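Sister chromatid cohesion protein (Chaetomium thermophilum, PDB 5T8V) probably loads cohesin onto chromatin, this chain being the C-terminal, HEAT-repeat part of the loader Scc2. Local coordinates at residues Leu945-Leu950 with Glu994-His999. Sequence-based numbering, arbitrary orientation.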
loop_
_atom_site.group_PDB
_atom_site.type_symbol
_atom_site.label_atom_id
_atom_site.label_comp_id
_atom_site.label_asym_id
_atom_site.label_seq_id
_atom_site.Cartn_x
_atom_site.Cartn_y
_atom_site.Cartn_z
ATOM N N LEU A 945 45.369 -0.279 -52.737
ATOM C CA LEU A 945 45.184 0.704 -51.675
ATOM C C LEU A 945 46.256 0.556 -50.600
ATOM O O LEU A 945 46.909 1.535 -50.211
ATOM C CB LEU A 945 43.785 0.550 -51.080
ATOM C CG LEU A 945 43.417 1.436 -49.891
ATOM C CD1 LEU A 945 43.612 2.907 -50.223
ATOM C CD2 LEU A 945 41.980 1.156 -49.482
ATOM N N VAL A 946 46.458 -0.671 -50.114
ATOM C CA VAL A 946 47.457 -0.917 -49.076
ATOM C C VAL A 946 48.840 -0.500 -49.563
ATOM O O VAL A 946 49.590 0.182 -48.853
ATOM C CB VAL A 946 47.433 -2.399 -48.655
ATOM C CG1 VAL A 946 48.469 -2.676 -47.569
ATOM C CG2 VAL A 946 46.040 -2.800 -48.177
ATOM N N ILE A 947 49.196 -0.902 -50.785
ATOM C CA ILE A 947 50.531 -0.623 -51.309
ATOM C C ILE A 947 50.742 0.879 -51.446
ATOM O O ILE A 947 51.792 1.412 -51.069
ATOM C CB ILE A 947 50.742 -1.350 -52.650
ATOM C CG1 ILE A 947 50.766 -2.866 -52.424
ATOM C CG2 ILE A 947 52.047 -0.901 -53.314
ATOM C CD1 ILE A 947 50.700 -3.686 -53.699
ATOM N N SER A 948 49.752 1.585 -51.996
ATOM C CA SER A 948 49.878 3.031 -52.131
ATOM C C SER A 948 50.039 3.693 -50.769
ATOM O O SER A 948 50.849 4.613 -50.609
ATOM C CB SER A 948 48.666 3.602 -52.870
ATOM O OG SER A 948 47.458 3.294 -52.195
ATOM N N SER A 949 49.286 3.228 -49.770
ATOM C CA SER A 949 49.404 3.801 -48.432
ATOM C C SER A 949 50.801 3.579 -47.859
ATOM O O SER A 949 51.419 4.504 -47.323
ATOM C CB SER A 949 48.339 3.203 -47.515
ATOM O OG SER A 949 47.038 3.521 -47.976
ATOM N N LEU A 950 51.316 2.352 -47.970
ATOM C CA LEU A 950 52.650 2.057 -47.452
ATOM C C LEU A 950 53.712 2.892 -48.160
ATOM O O LEU A 950 54.567 3.518 -47.516
ATOM C CB LEU A 950 52.940 0.563 -47.603
ATOM C CG LEU A 950 52.061 -0.357 -46.754
ATOM C CD1 LEU A 950 52.150 -1.797 -47.237
ATOM C CD2 LEU A 950 52.454 -0.263 -45.288
ATOM N N GLU A 994 52.545 -12.176 -53.593
ATOM C CA GLU A 994 53.322 -11.790 -54.763
ATOM C C GLU A 994 52.970 -10.403 -55.278
ATOM O O GLU A 994 53.842 -9.716 -55.819
ATOM C CB GLU A 994 53.122 -12.810 -55.889
ATOM C CG GLU A 994 54.377 -13.082 -56.708
ATOM C CD GLU A 994 55.476 -13.732 -55.888
ATOM O OE1 GLU A 994 55.157 -14.382 -54.871
ATOM O OE2 GLU A 994 56.660 -13.587 -56.259
ATOM N N MET A 995 51.715 -9.973 -55.122
ATOM C CA MET A 995 51.329 -8.628 -55.532
ATOM C C MET A 995 52.117 -7.557 -54.792
ATOM O O MET A 995 52.259 -6.440 -55.304
ATOM C CB MET A 995 49.827 -8.424 -55.301
ATOM C CG MET A 995 49.322 -7.007 -55.565
ATOM S SD MET A 995 49.584 -6.454 -57.264
ATOM C CE MET A 995 48.996 -4.764 -57.164
ATOM N N PHE A 996 52.634 -7.868 -53.603
ATOM C CA PHE A 996 53.361 -6.889 -52.807
ATOM C C PHE A 996 54.858 -6.889 -53.085
ATOM O O PHE A 996 55.506 -5.849 -52.926
ATOM C CB PHE A 996 53.120 -7.144 -51.316
ATOM C CG PHE A 996 51.775 -6.677 -50.832
ATOM C CD1 PHE A 996 50.648 -7.463 -51.010
ATOM C CD2 PHE A 996 51.639 -5.452 -50.200
ATOM C CE1 PHE A 996 49.412 -7.034 -50.567
ATOM C CE2 PHE A 996 50.406 -5.019 -49.754
ATOM C CZ PHE A 996 49.291 -5.811 -49.938
ATOM N N LYS A 997 55.428 -8.022 -53.499
ATOM C CA LYS A 997 56.864 -8.058 -53.753
ATOM C C LYS A 997 57.236 -7.247 -54.987
ATOM O O LYS A 997 58.374 -6.776 -55.096
ATOM C CB LYS A 997 57.346 -9.499 -53.908
ATOM C CG LYS A 997 58.859 -9.637 -53.798
ATOM C CD LYS A 997 59.361 -10.980 -54.299
ATOM C CE LYS A 997 60.880 -11.049 -54.226
ATOM N NZ LYS A 997 61.422 -12.320 -54.774
ATOM N N GLU A 998 56.300 -7.072 -55.923
ATOM C CA GLU A 998 56.602 -6.313 -57.133
ATOM C C GLU A 998 56.911 -4.855 -56.817
ATOM O O GLU A 998 57.655 -4.205 -57.561
ATOM C CB GLU A 998 55.434 -6.402 -58.118
ATOM C CG GLU A 998 54.985 -7.823 -58.440
ATOM C CD GLU A 998 56.126 -8.715 -58.891
ATOM O OE1 GLU A 998 56.777 -9.335 -58.024
ATOM O OE2 GLU A 998 56.377 -8.791 -60.113
ATOM N N HIS A 999 56.355 -4.326 -55.727
ATOM C CA HIS A 999 56.565 -2.935 -55.342
ATOM C C HIS A 999 57.555 -2.773 -54.200
ATOM O O HIS A 999 58.189 -1.718 -54.090
ATOM C CB HIS A 999 55.233 -2.293 -54.940
ATOM C CG HIS A 999 54.160 -2.430 -55.975
ATOM N ND1 HIS A 999 53.526 -3.626 -56.233
ATOM C CD2 HIS A 999 53.613 -1.524 -56.819
ATOM C CE1 HIS A 999 52.632 -3.450 -57.190
ATOM N NE2 HIS A 999 52.665 -2.183 -57.563
#
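Ile947 reaches from its helix into the angle between two rings, Phe996 and His999. Its CD1 lies over one face of Phe996, offset toward the rim, in a CH-pi contact 4.2 Å from the ring centroid. CG1 of Ile947 comes up to CE2 of Phe996 at 3.4 Å. CG2 of Ile947 stands over a face of the His999 ring, 4.1 Å from its centroid and 27° off the normal. CG1 is anti to the carbonyl carbon and CG2 anti to the backbone N (chi1 -67°), which turns CG1 to Phe996 and CG2 to His999. CD1 also touches the His999 ring, at ND1. Val946 approaches Phe996 differently. Its CG1 sits at the ring edge, in plane, 3.7 Å from CE2. In this array of HEAT repeats, the contact joins helix 940-960 to the loop between helices 969-986 and 1009-1016. Val946 also touches Ala983 of helix 969-986, and Phe1000 packs on Ile947. CE of Met995 comes to 4.0 Å from Ile947 CD1. An alanine in place of Ile947 would probably leave a gap between the two rings and set them freer to turn. The His999 ring also gives a weak bond of 3.2 Å from ND1 to Met995 O. The carbonyl oxygen of His999 accepts a hydrogen bond from Lys951 NZ, one turn beyond Ile947 on helix 940-960.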